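Probable porin (Pseudomonas aeruginosa, PDB 4FT6) probably forms an outer-membrane channel of the OprD family, a beta-barrel porin that lets small solutes diffuse across the outer membrane. Local coordinates at residues 345-351 with 366-372; 177-181 with 206-210; 107-112 with 140-145. One frame throughout, in Å; residues are numbered along the deposited sequence.

Interaction 1: 345-351 with 366-372. With C8E ((hydroxyethyloxy)tri(ethyloxy)octane), chain E.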
loop_
_atom_site.group_PDB
_atom_site.type_symbol
_atom_site.label_atom_id
_atom_site.label_comp_id
_atom_site.label_asym_id
_atom_site.label_seq_id
_atom_site.Cartn_x
_atom_site.Cartn_y
_atom_site.Cartn_z
ATOM N N TRP A 345 6.385 -20.114 1.799
ATOM C CA TRP A 345 4.935 -20.092 1.697
ATOM C C TRP A 345 4.354 -19.280 2.841
ATOM O O TRP A 345 4.865 -19.324 3.965
ATOM C CB TRP A 345 4.335 -21.513 1.648
ATOM C CG TRP A 345 4.501 -22.360 2.913
ATOM C CD1 TRP A 345 5.385 -23.382 3.098
ATOM C CD2 TRP A 345 3.749 -22.253 4.137
ATOM N NE1 TRP A 345 5.235 -23.916 4.359
ATOM C CE2 TRP A 345 4.242 -23.242 5.018
ATOM C CE3 TRP A 345 2.714 -21.417 4.575
ATOM C CZ2 TRP A 345 3.732 -23.420 6.313
ATOM C CZ3 TRP A 345 2.217 -21.579 5.862
ATOM C CH2 TRP A 345 2.722 -22.582 6.716
ATOM N N GLU A 346 3.298 -18.528 2.550
ATOM C CA GLU A 346 2.641 -17.714 3.558
ATOM C C GLU A 346 1.154 -18.013 3.529
ATOM O O GLU A 346 0.564 -18.196 2.456
ATOM C CB GLU A 346 2.904 -16.213 3.342
ATOM C CG GLU A 346 2.169 -15.292 4.322
ATOM C CD GLU A 346 2.529 -13.811 4.155
ATOM O OE1 GLU A 346 3.641 -13.498 3.657
ATOM O OE2 GLU A 346 1.699 -12.946 4.534
ATOM N N ARG A 347 0.560 -18.074 4.717
ATOM C CA ARG A 347 -0.861 -18.363 4.879
ATOM C C ARG A 347 -1.429 -17.235 5.724
ATOM O O ARG A 347 -1.049 -17.088 6.888
ATOM C CB ARG A 347 -1.040 -19.704 5.610
ATOM C CG ARG A 347 -2.480 -20.073 5.908
ATOM C CD ARG A 347 -2.726 -20.271 7.390
ATOM N NE ARG A 347 -2.638 -19.001 8.102
ATOM C CZ ARG A 347 -2.875 -18.835 9.397
ATOM N NH1 ARG A 347 -3.225 -19.856 10.161
ATOM N NH2 ARG A 347 -2.757 -17.628 9.922
ATOM N N ASP A 348 -2.312 -16.429 5.134
ATOM C CA ASP A 348 -2.904 -15.285 5.824
ATOM C C ASP A 348 -4.344 -15.590 6.165
ATOM O O ASP A 348 -4.996 -16.329 5.444
ATOM C CB ASP A 348 -2.892 -14.040 4.928
ATOM C CG ASP A 348 -1.498 -13.499 4.670
ATOM O OD1 ASP A 348 -0.537 -13.968 5.318
ATOM O OD2 ASP A 348 -1.371 -12.587 3.815
ATOM N N VAL A 349 -4.844 -15.008 7.250
ATOM C CA VAL A 349 -6.258 -15.111 7.602
ATOM C C VAL A 349 -6.771 -13.774 8.104
ATOM O O VAL A 349 -6.187 -13.175 9.009
ATOM C CB VAL A 349 -6.524 -16.186 8.671
ATOM C CG1 VAL A 349 -7.934 -16.033 9.243
ATOM C CG2 VAL A 349 -6.340 -17.567 8.081
ATOM N N ASP A 350 -7.855 -13.302 7.504
ATOM C CA ASP A 350 -8.391 -11.984 7.810
ATOM C C ASP A 350 -9.827 -12.141 8.266
ATOM O O ASP A 350 -10.646 -12.730 7.561
ATOM C CB ASP A 350 -8.366 -11.120 6.548
ATOM C CG ASP A 350 -7.927 -9.693 6.818
ATOM O OD1 ASP A 350 -8.775 -8.848 7.192
ATOM O OD2 ASP A 350 -6.725 -9.411 6.639
ATOM N N VAL A 351 -10.142 -11.642 9.453
ATOM C CA VAL A 351 -11.535 -11.578 9.873
ATOM C C VAL A 351 -11.840 -10.144 10.259
ATOM O O VAL A 351 -11.044 -9.497 10.944
ATOM C CB VAL A 351 -11.822 -12.501 11.047
ATOM C CG1 VAL A 351 -13.299 -12.452 11.388
ATOM C CG2 VAL A 351 -11.409 -13.924 10.704
ATOM N N ARG A 366 -10.817 -5.748 13.558
ATOM C CA ARG A 366 -10.288 -6.638 12.540
ATOM C C ARG A 366 -9.053 -7.371 13.043
ATOM O O ARG A 366 -8.175 -6.782 13.679
ATOM C CB ARG A 366 -9.966 -5.819 11.288
ATOM C CG ARG A 366 -9.013 -6.457 10.303
ATOM C CD ARG A 366 -8.946 -5.583 9.072
ATOM N NE ARG A 366 -7.887 -5.986 8.149
ATOM C CZ ARG A 366 -7.743 -5.496 6.924
ATOM N NH1 ARG A 366 -8.599 -4.591 6.473
ATOM N NH2 ARG A 366 -6.751 -5.913 6.153
ATOM N N TRP A 367 -8.986 -8.664 12.759
ATOM C CA TRP A 367 -7.858 -9.466 13.202
ATOM C C TRP A 367 -7.134 -10.040 11.984
ATOM O O TRP A 367 -7.761 -10.615 11.088
ATOM C CB TRP A 367 -8.355 -10.561 14.147
ATOM C CG TRP A 367 -7.380 -11.661 14.424
ATOM C CD1 TRP A 367 -6.092 -11.532 14.871
ATOM C CD2 TRP A 367 -7.633 -13.072 14.321
ATOM N NE1 TRP A 367 -5.526 -12.783 15.032
ATOM C CE2 TRP A 367 -6.450 -13.740 14.697
ATOM C CE3 TRP A 367 -8.737 -13.831 13.930
ATOM C CZ2 TRP A 367 -6.346 -15.137 14.693
ATOM C CZ3 TRP A 367 -8.634 -15.215 13.929
ATOM C CH2 TRP A 367 -7.449 -15.854 14.308
ATOM N N ARG A 368 -5.820 -9.862 11.929
ATOM C CA ARG A 368 -5.048 -10.415 10.825
ATOM C C ARG A 368 -3.976 -11.353 11.346
ATOM O O ARG A 368 -3.157 -10.977 12.202
ATOM C CB ARG A 368 -4.429 -9.306 9.976
ATOM C CG ARG A 368 -5.449 -8.254 9.553
ATOM C CD ARG A 368 -4.821 -7.126 8.767
ATOM N NE ARG A 368 -4.079 -7.634 7.618
ATOM C CZ ARG A 368 -3.363 -6.886 6.787
ATOM N NH1 ARG A 368 -3.282 -5.570 6.954
ATOM N NH2 ARG A 368 -2.722 -7.469 5.785
ATOM N N ASN A 369 -3.995 -12.576 10.821
ATOM C CA ASN A 369 -3.087 -13.622 11.262
ATOM C C ASN A 369 -2.298 -14.182 10.083
ATOM O O ASN A 369 -2.873 -14.438 9.022
ATOM C CB ASN A 369 -3.884 -14.745 11.936
ATOM C CG ASN A 369 -2.999 -15.742 12.627
ATOM O OD1 ASN A 369 -2.477 -16.661 12.004
ATOM N ND2 ASN A 369 -2.819 -15.567 13.926
ATOM N N ALA A 370 -0.989 -14.373 10.252
ATOM C CA ALA A 370 -0.169 -14.895 9.155
ATOM C C ALA A 370 0.925 -15.841 9.615
ATOM O O ALA A 370 1.571 -15.605 10.639
ATOM C CB ALA A 370 0.432 -13.774 8.349
ATOM N N MET A 371 1.124 -16.905 8.841
ATOM C CA MET A 371 2.238 -17.810 9.044
ATOM C C MET A 371 3.140 -17.706 7.830
ATOM O O MET A 371 2.657 -17.708 6.692
ATOM C CB MET A 371 1.753 -19.261 9.168
ATOM C CG MET A 371 0.972 -19.598 10.432
ATOM S SD MET A 371 0.748 -21.384 10.616
ATOM C CE MET A 371 -0.066 -21.483 12.206
ATOM N N LEU A 372 4.443 -17.633 8.062
ATOM C CA LEU A 372 5.396 -17.651 6.963
ATOM C C LEU A 372 6.492 -18.646 7.293
ATOM O O LEU A 372 7.058 -18.618 8.394
ATOM C CB LEU A 372 6.001 -16.266 6.750
ATOM C CG LEU A 372 7.164 -16.265 5.758
ATOM C CD1 LEU A 372 6.629 -16.422 4.354
ATOM C CD2 LEU A 372 8.003 -15.003 5.888
HETATM C C1 C8E E . -2.263 -22.297 14.773
HETATM C C2 C8E E . -3.449 -21.866 13.920
HETATM C C3 C8E E . -3.518 -20.341 13.792
HETATM C C4 C8E E . -4.685 -19.761 14.585
HETATM C C5 C8E E . -5.733 -19.091 13.692
HETATM C C6 C8E E . -5.941 -19.840 12.379
HETATM C C7 C8E E . -7.184 -19.380 11.616
HETATM C C8 C8E E . -8.454 -19.319 12.461
HETATM O O9 C8E E . -9.457 -18.591 11.778
HETATM C C10 C8E E . -10.535 -19.376 11.311
HETATM C C11 C8E E . -11.600 -18.496 10.649
HETATM O O12 C8E E . -11.158 -18.047 9.383
HETATM C C13 C8E E . -11.942 -18.521 8.305
#
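Asn369 O is approached by two donors from the neighbouring strand: Val349 N gives it a 2.7 Å hydrogen bond, with an N-H...O angle of 149°, and Arg347 NH2 adds a weak one at 3.3 Å. The backbone bonds of Arg347 with Met371 and of Val351 with Trp367 continue the antiparallel pairing on both sides. Arg347 leaves the strand with CG anti to the backbone N (chi1 177°), then bends at the next two torsions, which brings its guanidinium between Val349 CG2 and Met371 CG. Val349 CG2 lies 3.8 Å above one face, Met371 CG over the opposite one. At its edge are Asn369 and C3 of the detergent; C6 of the detergent is 3.5 Å from Arg347 NH1. Asn369 OD1 is modelled too close to Arg347 NH2 for the length to be trusted. The detergent tail also runs past Met371 CE and reaches the rim of the Trp367 ring, its C5 3.7 Å from CH2. On the other surface of the sheet, Asp350 divides its carboxylate between two arginines. Its OD2 forms a salt bridge with Arg368 NE at 3.3 Å, while OD1 sits over the face of the Arg366 guanidinium, 3.1 Å from NE, a link of charge alone. Further along, Asp348 pairs with Arg327, and Glu346 accepts from Val295 N in a loop folded against the wall. A mostly apolar surface with detergent against it, backed by a charged one, fits a hairpin of a transmembrane porin barrel, and the arginines are consistent with the basic rows lining OprD-family channels.

Interaction 2: 177-181 with 206-210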
loop_
_atom_site.group_PDB
_atom_site.type_symbol
_atom_site.label_atom_id
_atom_site.label_comp_id
_atom_site.label_asym_id
_atom_site.label_seq_id
_atom_site.Cartn_x
_atom_site.Cartn_y
_atom_site.Cartn_z
ATOM N N GLY A 177 21.306 3.518 0.421
ATOM C CA GLY A 177 22.566 4.019 -0.090
ATOM C C GLY A 177 22.378 5.147 -1.096
ATOM O O GLY A 177 22.820 6.282 -0.866
ATOM N N ALA A 178 21.732 4.837 -2.220
ATOM C CA ALA A 178 21.539 5.805 -3.295
ATOM C C ALA A 178 20.221 6.545 -3.085
ATOM O O ALA A 178 19.184 5.918 -2.927
ATOM C CB ALA A 178 21.537 5.104 -4.644
ATOM N N PHE A 179 20.242 7.877 -3.095
ATOM C CA PHE A 179 18.997 8.629 -2.900
ATOM C C PHE A 179 18.651 9.519 -4.092
ATOM O O PHE A 179 19.521 9.822 -4.918
ATOM C CB PHE A 179 19.072 9.479 -1.628
ATOM C CG PHE A 179 19.072 8.664 -0.358
ATOM C CD1 PHE A 179 17.878 8.345 0.286
ATOM C CD2 PHE A 179 20.265 8.199 0.195
ATOM C CE1 PHE A 179 17.877 7.565 1.479
ATOM C CE2 PHE A 179 20.263 7.419 1.388
ATOM C CZ PHE A 179 19.068 7.104 2.019
ATOM N N SER A 180 17.393 9.957 -4.173
ATOM C CA SER A 180 17.021 10.924 -5.206
ATOM C C SER A 180 16.094 12.030 -4.732
ATOM O O SER A 180 15.199 11.800 -3.918
ATOM C CB SER A 180 16.395 10.223 -6.407
ATOM O OG SER A 180 16.304 11.112 -7.507
ATOM N N ASP A 181 16.335 13.224 -5.274
ATOM C CA ASP A 181 15.472 14.401 -5.155
ATOM C C ASP A 181 14.254 14.281 -6.044
ATOM O O ASP A 181 13.238 14.917 -5.808
ATOM C CB ASP A 181 16.199 15.635 -5.702
ATOM C CG ASP A 181 17.075 16.290 -4.696
ATOM O OD1 ASP A 181 18.204 15.799 -4.500
ATOM O OD2 ASP A 181 16.656 17.323 -4.126
ATOM N N LEU A 206 12.999 7.437 -11.302
ATOM C CA LEU A 206 13.712 7.853 -10.096
ATOM C C LEU A 206 15.100 8.345 -10.495
ATOM O O LEU A 206 16.011 7.543 -10.749
ATOM C CB LEU A 206 13.817 6.712 -9.093
ATOM C CG LEU A 206 14.509 7.189 -7.828
ATOM C CD1 LEU A 206 13.621 8.238 -7.164
ATOM C CD2 LEU A 206 14.796 6.029 -6.908
ATOM N N GLN A 207 15.250 9.666 -10.561
ATOM C CA GLN A 207 16.425 10.298 -11.170
ATOM C C GLN A 207 17.751 9.658 -10.797
ATOM O O GLN A 207 18.057 9.496 -9.613
ATOM C CB GLN A 207 16.476 11.783 -10.814
ATOM C CG GLN A 207 17.722 12.506 -11.315
ATOM C CD GLN A 207 17.615 14.007 -11.159
ATOM O OE1 GLN A 207 17.778 14.545 -10.062
ATOM N NE2 GLN A 207 17.320 14.692 -12.256
ATOM N N ASP A 208 18.507 9.279 -11.828
ATOM C CA ASP A 208 19.842 8.698 -11.698
ATOM C C ASP A 208 19.887 7.314 -11.021
ATOM O O ASP A 208 20.956 6.761 -10.755
ATOM C CB ASP A 208 20.788 9.704 -11.040
ATOM C CG ASP A 208 21.314 10.743 -12.027
ATOM O OD1 ASP A 208 21.687 10.368 -13.167
ATOM O OD2 ASP A 208 21.348 11.939 -11.667
ATOM N N ILE A 209 18.723 6.733 -10.784
ATOM C CA ILE A 209 18.690 5.412 -10.196
ATOM C C ILE A 209 17.970 4.409 -11.105
ATOM O O ILE A 209 18.573 3.426 -11.560
ATOM C CB ILE A 209 18.070 5.445 -8.783
ATOM C CG1 ILE A 209 18.940 6.316 -7.877
ATOM C CG2 ILE A 209 17.937 4.026 -8.224
ATOM C CD1 ILE A 209 18.376 6.554 -6.472
ATOM N N TYR A 210 16.684 4.654 -11.360
ATOM C CA TYR A 210 15.930 3.801 -12.276
ATOM C C TYR A 210 14.856 4.490 -13.121
ATOM O O TYR A 210 14.475 5.651 -12.875
ATOM C CB TYR A 210 15.354 2.566 -11.565
ATOM C CG TYR A 210 14.103 2.760 -10.711
ATOM C CD1 TYR A 210 12.873 3.070 -11.279
ATOM C CD2 TYR A 210 14.138 2.552 -9.334
ATOM C CE1 TYR A 210 11.719 3.219 -10.489
ATOM C CE2 TYR A 210 12.983 2.688 -8.542
ATOM C CZ TYR A 210 11.785 3.020 -9.124
ATOM O OH TYR A 210 10.668 3.152 -8.332
#
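The 206-210 segment is a tight reversal, whereas 177-181 passes beside it as an irregular, mostly extended strip. Leu206 O accepts from both Ile209 N and Tyr210 N, and the backbone angles of Gln207 and Asp208 make Leu206 to Ile209 a type II turn. The two segments come nearest where Ser180 CA lies 6.0 Å from Gln207 CA. There Ser180 turns its hydroxyl to the tip of the hairpin: with OG anti to the backbone N (chi1 -167°), it donates to Gln207 O at 3.2 Å, in the carbonyl plane and on a lone pair. Arg182 N bonds to the same OG, so the hydroxyl ties its own loop to the turn. Beside this bond, Ser180 CB packs on Leu206 CD1 at 3.5 Å. Ile209 extends its chain so that CD1 makes the nearest contacts, 3.9 Å from Ala178 CB and 3.7 Å from Ala178 O. Val172 also meets Ile209, and Phe183 meets Leu206, which helps to bury this small apolar patch. Lys244 bonds to Phe179 O and brings a third loop to the site. The arrangement is a long interstrand loop laid against a neighbouring beta hairpin, as at the rim of a porin barrel, probably the extracellular one.

Interaction 3: 107-112 with 140-145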
loop_
_atom_site.group_PDB
_atom_site.type_symbol
_atom_site.label_atom_id
_atom_site.label_comp_id
_atom_site.label_asym_id
_atom_site.label_seq_id
_atom_site.Cartn_x
_atom_site.Cartn_y
_atom_site.Cartn_z
ATOM N N LEU A 107 -8.972 23.186 -12.743
ATOM C CA LEU A 107 -9.414 23.864 -13.949
ATOM C C LEU A 107 -10.229 22.857 -14.749
ATOM O O LEU A 107 -9.712 21.800 -15.130
ATOM C CB LEU A 107 -8.214 24.371 -14.749
ATOM C CG LEU A 107 -8.525 25.025 -16.094
ATOM C CD1 LEU A 107 -9.450 26.202 -15.887
ATOM C CD2 LEU A 107 -7.242 25.460 -16.787
ATOM N N SER A 108 -11.506 23.167 -14.964
ATOM C CA SER A 108 -12.426 22.233 -15.617
ATOM C C SER A 108 -12.458 20.863 -14.920
ATOM O O SER A 108 -12.963 20.750 -13.800
ATOM C CB SER A 108 -12.068 22.089 -17.097
ATOM O OG SER A 108 -12.648 20.927 -17.650
ATOM N N ASN A 109 -11.916 19.842 -15.590
ATOM C CA ASN A 109 -11.847 18.471 -15.066
ATOM C C ASN A 109 -10.423 18.047 -14.719
ATOM O O ASN A 109 -10.132 16.858 -14.550
ATOM C CB ASN A 109 -12.396 17.469 -16.086
ATOM C CG ASN A 109 -13.895 17.554 -16.247
ATOM O OD1 ASN A 109 -14.622 17.840 -15.293
ATOM N ND2 ASN A 109 -14.370 17.298 -17.461
ATOM N N THR A 110 -9.531 19.021 -14.636
ATOM C CA THR A 110 -8.133 18.743 -14.364
ATOM C C THR A 110 -7.778 19.326 -12.997
ATOM O O THR A 110 -8.154 20.452 -12.669
ATOM C CB THR A 110 -7.247 19.346 -15.460
ATOM O OG1 THR A 110 -7.518 18.678 -16.702
ATOM C CG2 THR A 110 -5.768 19.215 -15.101
ATOM N N GLU A 111 -7.054 18.561 -12.196
ATOM C CA GLU A 111 -6.867 18.926 -10.807
ATOM C C GLU A 111 -5.408 18.785 -10.398
ATOM O O GLU A 111 -4.748 17.799 -10.738
ATOM C CB GLU A 111 -7.754 18.049 -9.936
ATOM C CG GLU A 111 -7.857 18.488 -8.500
ATOM C CD GLU A 111 -8.763 17.578 -7.681
ATOM O OE1 GLU A 111 -9.204 16.529 -8.214
ATOM O OE2 GLU A 111 -9.030 17.909 -6.502
ATOM N N LEU A 112 -4.901 19.781 -9.675
ATOM C CA LEU A 112 -3.508 19.778 -9.261
ATOM C C LEU A 112 -3.428 19.878 -7.748
ATOM O O LEU A 112 -4.064 20.753 -7.159
ATOM C CB LEU A 112 -2.787 20.965 -9.891
ATOM C CG LEU A 112 -1.330 21.169 -9.474
ATOM C CD1 LEU A 112 -0.458 20.023 -10.005
ATOM C CD2 LEU A 112 -0.822 22.538 -9.945
ATOM N N MET A 140 0.939 16.560 -7.654
ATOM C CA MET A 140 0.273 15.603 -8.519
ATOM C C MET A 140 -0.718 16.279 -9.437
ATOM O O MET A 140 -1.520 17.124 -9.016
ATOM C CB MET A 140 -0.451 14.525 -7.704
ATOM C CG MET A 140 0.451 13.711 -6.809
ATOM S SD MET A 140 -0.520 12.648 -5.727
ATOM C CE MET A 140 -1.018 11.391 -6.902
ATOM N N LEU A 141 -0.650 15.893 -10.702
ATOM C CA LEU A 141 -1.625 16.327 -11.680
ATOM C C LEU A 141 -2.478 15.114 -12.059
ATOM O O LEU A 141 -1.963 14.007 -12.254
ATOM C CB LEU A 141 -0.919 16.899 -12.911
ATOM C CG LEU A 141 -1.776 17.595 -13.960
ATOM C CD1 LEU A 141 -2.646 18.615 -13.267
ATOM C CD2 LEU A 141 -0.900 18.281 -14.997
ATOM N N THR A 142 -3.784 15.329 -12.141
ATOM C CA THR A 142 -4.720 14.293 -12.531
ATOM C C THR A 142 -5.717 14.906 -13.506
ATOM O O THR A 142 -6.345 15.934 -13.204
ATOM C CB THR A 142 -5.486 13.775 -11.327
ATOM O OG1 THR A 142 -4.569 13.514 -10.254
ATOM C CG2 THR A 142 -6.279 12.503 -11.708
ATOM N N SER A 143 -5.860 14.304 -14.680
ATOM C CA SER A 143 -6.697 14.926 -15.695
ATOM C C SER A 143 -7.581 13.935 -16.421
ATOM O O SER A 143 -7.124 12.872 -16.861
ATOM C CB SER A 143 -5.864 15.727 -16.695
ATOM O OG SER A 143 -6.732 16.460 -17.537
ATOM N N ARG A 144 -8.856 14.294 -16.526
ATOM C CA ARG A 144 -9.844 13.459 -17.185
ATOM C C ARG A 144 -10.785 14.330 -18.005
ATOM O O ARG A 144 -11.983 14.429 -17.736
ATOM C CB ARG A 144 -10.597 12.603 -16.163
ATOM C CG ARG A 144 -11.129 13.359 -14.973
ATOM C CD ARG A 144 -11.668 12.388 -13.939
ATOM N NE ARG A 144 -10.607 11.699 -13.208
ATOM C CZ ARG A 144 -10.733 11.262 -11.958
ATOM N NH1 ARG A 144 -11.877 11.441 -11.314
ATOM N NH2 ARG A 144 -9.721 10.652 -11.353
ATOM N N GLU A 145 -10.218 14.984 -19.008
ATOM C CA GLU A 145 -11.009 15.820 -19.892
ATOM C C GLU A 145 -11.775 14.971 -20.907
ATOM O O GLU A 145 -12.835 15.371 -21.390
ATOM C CB GLU A 145 -10.111 16.845 -20.582
ATOM C CG GLU A 145 -9.390 17.777 -19.596
ATOM C CD GLU A 145 -10.339 18.702 -18.842
ATOM O OE1 GLU A 145 -11.391 19.076 -19.405
ATOM O OE2 GLU A 145 -10.034 19.063 -17.687
#
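Glu145 offers its flat carboxylate edge to the turn 107-110, and three donors take it up. Ser108 OG gives a hydrogen bond to the syn lone pair of OE1 at 2.8 Å. Thr110 OG1 binds the anti lone pair of OE2 at 2.7 Å, and Asn109 N reaches OE2 on its syn side, 22° out of the carboxylate plane. The Asn109 amide plane is 27° from it, and Asn109 CB is 3.3 Å from Glu145 OE2. A bend at chi2 (-67°) carries the carboxylate to the turn. Thr110 OG1 is also met by Ser143 OG, a contact whose modelled length is doubtful. Such a cluster of donors would probably favour the ionised carboxylate. Farther in, Glu111 and Thr142 exchange both backbone bonds; Glu111 N to Thr142 O is 2.9 Å. Leu141 CD1 lies between Thr110 CG2, at 3.7 Å, and Leu112 CB, at 4.1 Å, on the surface that also carries Ser143. On the other surface Glu111 carries its carboxylate to Tyr53 and Lys113, and Thr142 rests against His152. Leu107 to Thr110 is a type II' turn, the kind that closes tight two-residue hairpins; here it joins neighbouring barrel strands at what is probably the periplasmic rim, with the residues just after strand 139-143 held to it through Glu145.

The three contacts are spread round one barrel and none touches another. Interaction 1 lies in the wall, its centre about 17 Å from the centre of the chain; interactions 2 and 3, at about 21 and 24 Å, belong to connections between strands. Centre to centre, interaction 1 is 34 Å from interaction 2 and 39 Å from interaction 3, on the opposite side of the chain's centre from each. Interactions 2 and 3 come nearer, with about 13 Å between nearest atoms. Only interaction 1 of the three has detergent directly against it. In interaction 3, the side chain of Met140 is about 12 Å from a bound C8E, (hydroxyethyloxy)tri(ethyloxy)octane.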